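Local coordinates for protein titin (Homo sapiens, PDB 2J8H) that is a giant elastic protein of muscle, represented here by a rigid tandem of two immunoglobulin domains from its A-band region, at residues D73-Q78 with G90-V96; D172-V177 with K189-V195. The contacts are given in a common frame with arbitrary orientation. Numbering follows the deposited sequence.

Contact 1 (D73-Q78 with G90-V96); sequences DATVYQ and GTASLEV
Strand 76-78 runs antiparallel to strand 90-96. Their axes approach to 4.6 Å, with 150° between their directions. Val76 pairs with Ser93 and Gln78 with Thr91 as non-hydrogen-bonded pairs, each with CA atoms 4.3 Å apart. Tyr77 and Ala92 form the hydrogen-bonded pair between them, CA-CA 5.5 Å. Before the strand, Ala74 is the centre of an inverse gamma turn (phi/psi -82/90).

Three backbone hydrogen bonds join the segments: Tyr77 N to Ala92 O, 2.8 Å; Ala92 N to Tyr77 O, 3.0 Å; and Leu94 N to Thr75 O, 2.9 Å. Thr75 N lies 3.2 Å from Leu94 O, but the angle is too poor for a bond. CA-H...O contacts supplement them, such as Gln78 CA to Gly90 O at 3.1 Å.

A water bridges Gln78 NE2 (2.8 Å) and Thr91 OG1 (2.9 Å) on the Val76 and Ser93 face. Gln78 OE1 accepts a hydrogen bond from Gly42 N.

The apolar contacts are Tyr77 CE1 to Leu94 CB, 3.7 Å, and Ala74 CB to Val96 CG2, 3.8 Å. Leu94 (chi1 t, chi2 p) also packs on Ile66 of the other sheet.

Asp73 OD2 makes a salt bridge with Lys51. Tyr77, chi1 m, turns its ring back along its own segment, and its OH donates to Asp73 O at 2.7 Å. Tyr77 thus ties down the turn leading into its strand: the tyrosine corner at the start of immunoglobulin strand F.

Contact 2 (D172-V177 with K189-V195); sequences DAGFYV and KTVELDV
Phe175 (chi1 m) lays one ring face over Glu192 CG, while Thr190 CG2 sits at the ring edge. Phe175 CE2 is 3.6 Å from Glu192 OE1. The two residues form a non-hydrogen-bonded antiparallel pair with CA atoms 4.5 Å apart, as do Val177 and Thr190 at 4.4 Å.

The hydrogen-bonded pairs are Gly174 with Leu193 and Tyr176 with Val191. Gly174 N donates to Leu193 O at 2.9 Å, and Leu193 N to Gly174 O at 2.8 Å. Tyr176 N to Val191 O and Val191 N to Tyr176 O both measure 2.8 Å. Strands 174-177 and 189-195 run at 151°, their axes 4.6 Å apart at the closest point. Gly174 has phi/psi 148/-162, where a CB would jam against the preceding carbonyl.

On the opposite face, Tyr176 CE1 meets Leu193 CB at 3.9 Å. Leu193 (chi1 t, chi2 p) and Val191 (chi1 t) both pack on Val114 of strand 112-117. Tyr176 has chi1 m, and its OH reaches back to Asp172 O in a very short 2.5 Å hydrogen bond, a tyrosine corner. Asp172 OD1 is hydrogen-bonded to His150 NE2. The whole is the F-G hairpin of an I-set sandwich, with Tyr176, Val191 and Leu193 facing the core.

Contacts 1 and 2 are the same F-G hairpin element in two successive immunoglobulin domains. They follow in series along the chain, on opposite sides of its centre. Their centres are about 42 Å apart and their nearest atoms about 19 Å, so they do not touch. Strand 86-102, which supplies the second segment of contact 1, runs on past that contact and also pairs with strand 123-131 of the second domain. That continuous strand is consistent with a rigid tandem. One difference lies at the strand start: Gly174 N is hydrogen-bonded to Leu193 O, while the equivalent Thr75 N and Leu94 O have a poor angle. A glycerol, probably from crystallisation, lies about 4 Å from the Val191 side chain.

Contact 1 (D73-Q78 with G90-V96)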
ATOM      1  N   ASP A  73      15.103  -6.207   7.922  1.00 46.46           N
ATOM      2  CA  ASP A  73      14.613  -5.910   9.239  1.00 45.86           C
ATOM      3  C   ASP A  73      14.301  -7.155  10.050  1.00 45.01           C
ATOM      4  O   ASP A  73      13.991  -7.044  11.213  1.00 45.21           O
ATOM      5  CB  ASP A  73      13.368  -5.041   9.124  1.00 45.80           C
ATOM      6  CG  ASP A  73      13.643  -3.770   8.375  1.00 46.19           C
ATOM      7  OD1 ASP A  73      14.603  -3.059   8.777  1.00 46.03           O
ATOM      8  OD2 ASP A  73      12.933  -3.509   7.385  1.00 45.22           O
ATOM      9  N   ALA A  74      14.371  -8.322   9.430  1.00 44.57           N
ATOM     10  CA  ALA A  74      13.982  -9.565  10.069  1.00 44.70           C
ATOM     11  C   ALA A  74      15.142 -10.049  10.910  1.00 44.48           C
ATOM     12  O   ALA A  74      16.015 -10.769  10.439  1.00 43.74           O
ATOM     13  CB  ALA A  74      13.604 -10.611   9.025  1.00 43.24           C
ATOM     14  N   THR A  75      15.171  -9.628  12.158  1.00 45.25           N
ATOM     15  CA  THR A  75      16.269 -10.010  13.038  1.00 46.01           C
ATOM     16  C   THR A  75      15.803  -9.836  14.472  1.00 46.46           C
ATOM     17  O   THR A  75      14.607  -9.671  14.724  1.00 46.72           O
ATOM     18  CB  THR A  75      17.560  -9.183  12.731  1.00 45.97           C
ATOM     19  OG1 THR A  75      18.653  -9.714  13.488  1.00 47.96           O
ATOM     20  CG2 THR A  75      17.370  -7.699  13.053  1.00 44.52           C
ATOM     21  N   VAL A  76      16.733  -9.876  15.411  1.00 47.96           N
ATOM     22  CA  VAL A  76      16.411  -9.717  16.822  1.00 47.85           C
ATOM     23  C   VAL A  76      16.610  -8.271  17.260  1.00 48.29           C
ATOM     24  O   VAL A  76      17.541  -7.594  16.824  1.00 48.09           O
ATOM     25  CB  VAL A  76      17.255 -10.666  17.707  1.00 49.03           C
ATOM     26  CG1 VAL A  76      18.714 -10.242  17.706  1.00 50.70           C
ATOM     27  CG2 VAL A  76      16.721 -10.678  19.124  1.00 49.28           C
ATOM     28  N   TYR A  77      15.679  -7.807  18.092  1.00 47.87           N
ATOM     29  CA  TYR A  77      15.662  -6.465  18.622  1.00 47.55           C
ATOM     30  C   TYR A  77      15.684  -6.580  20.124  1.00 47.88           C
ATOM     31  O   TYR A  77      15.240  -7.589  20.675  1.00 48.26           O
ATOM     32  CB  TYR A  77      14.399  -5.724  18.181  1.00 47.60           C
ATOM     33  CG  TYR A  77      14.386  -5.485  16.691  1.00 47.38           C
ATOM     34  CD1 TYR A  77      13.993  -6.492  15.799  1.00 48.37           C
ATOM     35  CD2 TYR A  77      14.813  -4.280  16.172  1.00 47.14           C
ATOM     36  CE1 TYR A  77      14.014  -6.277  14.429  1.00 45.34           C
ATOM     37  CE2 TYR A  77      14.865  -4.068  14.810  1.00 46.40           C
ATOM     38  CZ  TYR A  77      14.453  -5.067  13.941  1.00 45.93           C
ATOM     39  OH  TYR A  77      14.499  -4.811  12.580  1.00 45.42           O
ATOM     40  N   GLN A  78      16.249  -5.561  20.766  1.00 47.88           N
ATOM     41  CA  GLN A  78      16.276  -5.449  22.214  1.00 47.80           C
ATOM     42  C   GLN A  78      15.698  -4.104  22.621  1.00 47.03           C
ATOM     43  O   GLN A  78      15.810  -3.134  21.907  1.00 46.64           O
ATOM     44  CB  GLN A  78      17.702  -5.546  22.751  1.00 48.54           C
ATOM     45  CG  GLN A  78      18.413  -6.857  22.520  1.00 50.24           C
ATOM     46  CD  GLN A  78      19.112  -6.948  21.173  1.00 51.93           C
ATOM     47  OE1 GLN A  78      19.577  -5.952  20.629  1.00 53.93           O
ATOM     48  NE2 GLN A  78      19.224  -8.169  20.648  1.00 51.71           N
ATOM     49  N   GLY A  90      14.782  -6.583  27.217  1.00 44.09           N
ATOM     50  CA  GLY A  90      13.916  -7.618  26.700  1.00 45.44           C
ATOM     51  C   GLY A  90      14.247  -7.717  25.239  1.00 46.29           C
ATOM     52  O   GLY A  90      14.845  -6.812  24.661  1.00 45.58           O
ATOM     53  N   THR A  91      13.864  -8.836  24.653  1.00 47.73           N
ATOM     54  CA  THR A  91      14.228  -9.128  23.284  1.00 48.98           C
ATOM     55  C   THR A  91      13.015  -9.738  22.548  1.00 48.70           C
ATOM     56  O   THR A  91      12.202 -10.461  23.144  1.00 48.64           O
ATOM     57  CB  THR A  91      15.453 -10.078  23.269  1.00 49.18           C
ATOM     58  OG1 THR A  91      15.794 -10.406  21.912  1.00 54.43           O
ATOM     59  CG2 THR A  91      15.140 -11.337  23.990  1.00 51.27           C
ATOM     60  N   ALA A  92      12.903  -9.423  21.260  1.00 48.53           N
ATOM     61  CA  ALA A  92      11.894 -10.012  20.376  1.00 48.76           C
ATOM     62  C   ALA A  92      12.532 -10.205  19.008  1.00 48.59           C
ATOM     63  O   ALA A  92      13.403  -9.428  18.610  1.00 49.13           O
ATOM     64  CB  ALA A  92      10.679  -9.086  20.249  1.00 48.94           C
ATOM     65  N   SER A  93      12.086 -11.216  18.285  1.00 48.80           N
ATOM     66  CA  SER A  93      12.483 -11.377  16.901  1.00 48.70           C
ATOM     67  C   SER A  93      11.368 -10.854  16.004  1.00 48.66           C
ATOM     68  O   SER A  93      10.176 -11.029  16.290  1.00 48.95           O
ATOM     69  CB  SER A  93      12.715 -12.837  16.622  1.00 49.29           C
ATOM     70  OG  SER A  93      11.469 -13.500  16.678  1.00 52.05           O
ATOM     71  N   LEU A  94      11.766 -10.206  14.922  1.00 48.23           N
ATOM     72  CA  LEU A  94      10.881  -9.875  13.841  1.00 48.05           C
ATOM     73  C   LEU A  94      11.175 -10.836  12.675  1.00 47.83           C
ATOM     74  O   LEU A  94      12.311 -10.952  12.234  1.00 47.40           O
ATOM     75  CB  LEU A  94      11.141  -8.444  13.415  1.00 47.90           C
ATOM     76  CG  LEU A  94      10.356  -7.934  12.205  1.00 48.88           C
ATOM     77  CD1 LEU A  94       8.839  -8.198  12.314  1.00 49.77           C
ATOM     78  CD2 LEU A  94      10.653  -6.458  12.022  1.00 47.98           C
ATOM     79  N   GLU A  95      10.166 -11.556  12.209  1.00 47.69           N
ATOM     80  CA  GLU A  95      10.295 -12.321  11.004  1.00 48.24           C
ATOM     81  C   GLU A  95       9.401 -11.635   9.996  1.00 47.64           C
ATOM     82  O   GLU A  95       8.329 -11.151  10.336  1.00 46.81           O
ATOM     83  CB  GLU A  95       9.904 -13.776  11.247  1.00 48.61           C
ATOM     84  CG  GLU A  95      11.083 -14.583  11.810  1.00 51.38           C
ATOM     85  CD  GLU A  95      10.699 -15.569  12.902  1.00 52.69           C
ATOM     86  OE1 GLU A  95       9.900 -16.506  12.614  1.00 57.71           O
ATOM     87  OE2 GLU A  95      11.241 -15.424  14.041  1.00 60.72           O
ATOM     88  N   VAL A  96       9.865 -11.553   8.760  1.00 47.73           N
ATOM     89  CA  VAL A  96       9.155 -10.807   7.736  1.00 47.38           C
ATOM     90  C   VAL A  96       8.697 -11.797   6.704  1.00 47.21           C
ATOM     91  O   VAL A  96       9.502 -12.539   6.132  1.00 46.17           O
ATOM     92  CB  VAL A  96      10.018  -9.695   7.098  1.00 47.48           C
ATOM     93  CG1 VAL A  96       9.250  -9.006   5.961  1.00 45.95           C
ATOM     94  CG2 VAL A  96      10.467  -8.676   8.169  1.00 48.08           C
TER
HETATM   95  O   HOH W   1      18.650 -10.425  22.243  1.00 55.88           O

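Contact 2 (D172-V177 with K189-V195)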
ATOM      1  N   ASP A 172      15.506 -27.652 -27.920  1.00 45.38           N
ATOM      2  CA  ASP A 172      15.376 -26.949 -26.640  1.00 45.53           C
ATOM      3  C   ASP A 172      14.378 -25.806 -26.684  1.00 45.01           C
ATOM      4  O   ASP A 172      13.926 -25.326 -25.643  1.00 45.37           O
ATOM      5  CB  ASP A 172      16.740 -26.437 -26.164  1.00 45.15           C
ATOM      6  CG  ASP A 172      17.626 -27.554 -25.668  1.00 45.09           C
ATOM      7  OD1 ASP A 172      17.074 -28.473 -25.029  1.00 45.05           O
ATOM      8  OD2 ASP A 172      18.855 -27.514 -25.898  1.00 44.77           O
ATOM      9  N   ALA A 173      14.072 -25.346 -27.889  1.00 44.43           N
ATOM     10  CA  ALA A 173      13.014 -24.389 -28.090  1.00 44.52           C
ATOM     11  C   ALA A 173      11.762 -24.881 -27.400  1.00 44.70           C
ATOM     12  O   ALA A 173      11.460 -26.086 -27.391  1.00 43.90           O
ATOM     13  CB  ALA A 173      12.749 -24.213 -29.577  1.00 43.81           C
ATOM     14  N   GLY A 174      11.018 -23.942 -26.830  1.00 44.50           N
ATOM     15  CA  GLY A 174       9.749 -24.270 -26.212  1.00 44.91           C
ATOM     16  C   GLY A 174       9.462 -23.375 -25.037  1.00 44.69           C
ATOM     17  O   GLY A 174      10.060 -22.318 -24.903  1.00 44.70           O
ATOM     18  N   PHE A 175       8.545 -23.823 -24.192  1.00 45.06           N
ATOM     19  CA  PHE A 175       8.015 -23.024 -23.102  1.00 45.42           C
ATOM     20  C   PHE A 175       8.428 -23.631 -21.784  1.00 45.65           C
ATOM     21  O   PHE A 175       8.100 -24.780 -21.497  1.00 45.98           O
ATOM     22  CB  PHE A 175       6.493 -22.972 -23.191  1.00 45.26           C
ATOM     23  CG  PHE A 175       5.987 -22.285 -24.422  1.00 45.15           C
ATOM     24  CD1 PHE A 175       5.709 -23.009 -25.562  1.00 45.60           C
ATOM     25  CD2 PHE A 175       5.802 -20.915 -24.440  1.00 45.29           C
ATOM     26  CE1 PHE A 175       5.234 -22.376 -26.719  1.00 46.80           C
ATOM     27  CE2 PHE A 175       5.331 -20.273 -25.582  1.00 45.74           C
ATOM     28  CZ  PHE A 175       5.049 -21.007 -26.726  1.00 45.91           C
ATOM     29  N   TYR A 176       9.181 -22.867 -20.996  1.00 45.82           N
ATOM     30  CA  TYR A 176       9.693 -23.351 -19.725  1.00 45.68           C
ATOM     31  C   TYR A 176       8.924 -22.628 -18.623  1.00 46.39           C
ATOM     32  O   TYR A 176       8.691 -21.424 -18.708  1.00 46.63           O
ATOM     33  CB  TYR A 176      11.198 -23.090 -19.644  1.00 45.31           C
ATOM     34  CG  TYR A 176      11.981 -23.928 -20.642  1.00 44.69           C
ATOM     35  CD1 TYR A 176      12.158 -23.506 -21.957  1.00 43.50           C
ATOM     36  CD2 TYR A 176      12.489 -25.158 -20.286  1.00 44.65           C
ATOM     37  CE1 TYR A 176      12.833 -24.298 -22.888  1.00 43.23           C
ATOM     38  CE2 TYR A 176      13.187 -25.946 -21.197  1.00 43.72           C
ATOM     39  CZ  TYR A 176      13.353 -25.521 -22.490  1.00 43.02           C
ATOM     40  OH  TYR A 176      14.035 -26.326 -23.375  1.00 43.09           O
ATOM     41  N   VAL A 177       8.483 -23.386 -17.627  1.00 46.69           N
ATOM     42  CA  VAL A 177       7.706 -22.854 -16.537  1.00 46.96           C
ATOM     43  C   VAL A 177       8.545 -22.937 -15.264  1.00 47.14           C
ATOM     44  O   VAL A 177       9.055 -23.996 -14.933  1.00 47.57           O
ATOM     45  CB  VAL A 177       6.389 -23.621 -16.369  1.00 46.97           C
ATOM     46  CG1 VAL A 177       5.605 -23.061 -15.196  1.00 46.23           C
ATOM     47  CG2 VAL A 177       5.567 -23.556 -17.665  1.00 48.15           C
ATOM     48  N   LYS A 189       5.705 -18.485 -13.694  1.00 46.34           N
ATOM     49  CA  LYS A 189       5.830 -17.689 -14.896  1.00 46.50           C
ATOM     50  C   LYS A 189       6.400 -18.607 -15.967  1.00 46.13           C
ATOM     51  O   LYS A 189       6.991 -19.631 -15.666  1.00 44.59           O
ATOM     52  CB  LYS A 189       6.763 -16.492 -14.691  1.00 47.04           C
ATOM     53  CG  LYS A 189       6.254 -15.389 -13.752  1.00 50.28           C
ATOM     54  CD  LYS A 189       5.044 -14.675 -14.322  1.00 52.16           C
ATOM     55  CE  LYS A 189       4.338 -13.835 -13.286  1.00 55.26           C
ATOM     56  NZ  LYS A 189       3.708 -14.675 -12.193  1.00 59.75           N
ATOM     57  N   THR A 190       6.186 -18.226 -17.215  1.00 46.03           N
ATOM     58  CA  THR A 190       6.648 -18.975 -18.351  1.00 46.08           C
ATOM     59  C   THR A 190       7.659 -18.133 -19.107  1.00 46.39           C
ATOM     60  O   THR A 190       7.538 -16.914 -19.199  1.00 46.90           O
ATOM     61  CB  THR A 190       5.465 -19.327 -19.248  1.00 46.86           C
ATOM     62  OG1 THR A 190       4.577 -20.159 -18.496  1.00 47.76           O
ATOM     63  CG2 THR A 190       5.899 -20.071 -20.523  1.00 45.40           C
ATOM     64  N   VAL A 191       8.645 -18.815 -19.671  1.00 46.36           N
ATOM     65  CA  VAL A 191       9.636 -18.223 -20.561  1.00 45.86           C
ATOM     66  C   VAL A 191       9.649 -19.014 -21.870  1.00 45.65           C
ATOM     67  O   VAL A 191       9.778 -20.241 -21.844  1.00 45.26           O
ATOM     68  CB  VAL A 191      11.045 -18.329 -19.943  1.00 45.48           C
ATOM     69  CG1 VAL A 191      12.083 -17.749 -20.868  1.00 45.34           C
ATOM     70  CG2 VAL A 191      11.079 -17.649 -18.587  1.00 45.66           C
ATOM     71  N   GLU A 192       9.495 -18.334 -22.999  1.00 45.00           N
ATOM     72  CA  GLU A 192       9.636 -19.003 -24.282  1.00 45.60           C
ATOM     73  C   GLU A 192      11.068 -18.875 -24.770  1.00 46.36           C
ATOM     74  O   GLU A 192      11.610 -17.764 -24.854  1.00 45.53           O
ATOM     75  CB  GLU A 192       8.692 -18.449 -25.341  1.00 45.47           C
ATOM     76  CG  GLU A 192       8.896 -19.186 -26.665  1.00 44.86           C
ATOM     77  CD  GLU A 192       7.927 -18.801 -27.733  1.00 46.11           C
ATOM     78  OE1 GLU A 192       7.147 -17.849 -27.517  1.00 47.71           O
ATOM     79  OE2 GLU A 192       7.959 -19.461 -28.794  1.00 45.08           O
ATOM     80  N   LEU A 193      11.666 -20.021 -25.107  1.00 47.24           N
ATOM     81  CA  LEU A 193      12.994 -20.072 -25.694  1.00 47.51           C
ATOM     82  C   LEU A 193      12.820 -20.396 -27.149  1.00 47.71           C
ATOM     83  O   LEU A 193      12.135 -21.344 -27.482  1.00 47.28           O
ATOM     84  CB  LEU A 193      13.831 -21.168 -25.033  1.00 47.73           C
ATOM     85  CG  LEU A 193      15.234 -21.460 -25.580  1.00 48.17           C
ATOM     86  CD1 LEU A 193      16.037 -20.189 -25.723  1.00 49.51           C
ATOM     87  CD2 LEU A 193      15.991 -22.447 -24.668  1.00 48.10           C
ATOM     88  N   ASP A 194      13.414 -19.606 -28.028  1.00 48.67           N
ATOM     89  CA  ASP A 194      13.484 -20.000 -29.429  1.00 49.20           C
ATOM     90  C   ASP A 194      14.937 -20.124 -29.814  1.00 49.58           C
ATOM     91  O   ASP A 194      15.795 -19.450 -29.259  1.00 48.85           O
ATOM     92  CB  ASP A 194      12.738 -19.036 -30.336  1.00 50.11           C
ATOM     93  CG  ASP A 194      13.404 -17.693 -30.433  1.00 51.38           C
ATOM     94  OD1 ASP A 194      13.225 -16.883 -29.493  1.00 53.15           O
ATOM     95  OD2 ASP A 194      14.092 -17.461 -31.450  1.00 53.22           O
ATOM     96  N   VAL A 195      15.214 -21.018 -30.752  1.00 50.33           N
ATOM     97  CA  VAL A 195      16.575 -21.274 -31.169  1.00 51.44           C
ATOM     98  C   VAL A 195      16.681 -21.016 -32.664  1.00 52.95           C
ATOM     99  O   VAL A 195      15.907 -21.562 -33.446  1.00 52.68           O
ATOM    100  CB  VAL A 195      16.999 -22.714 -30.834  1.00 51.26           C
ATOM    101  CG1 VAL A 195      18.451 -22.972 -31.305  1.00 51.20           C
ATOM    102  CG2 VAL A 195      16.841 -22.978 -29.341  1.00 48.98           C
TER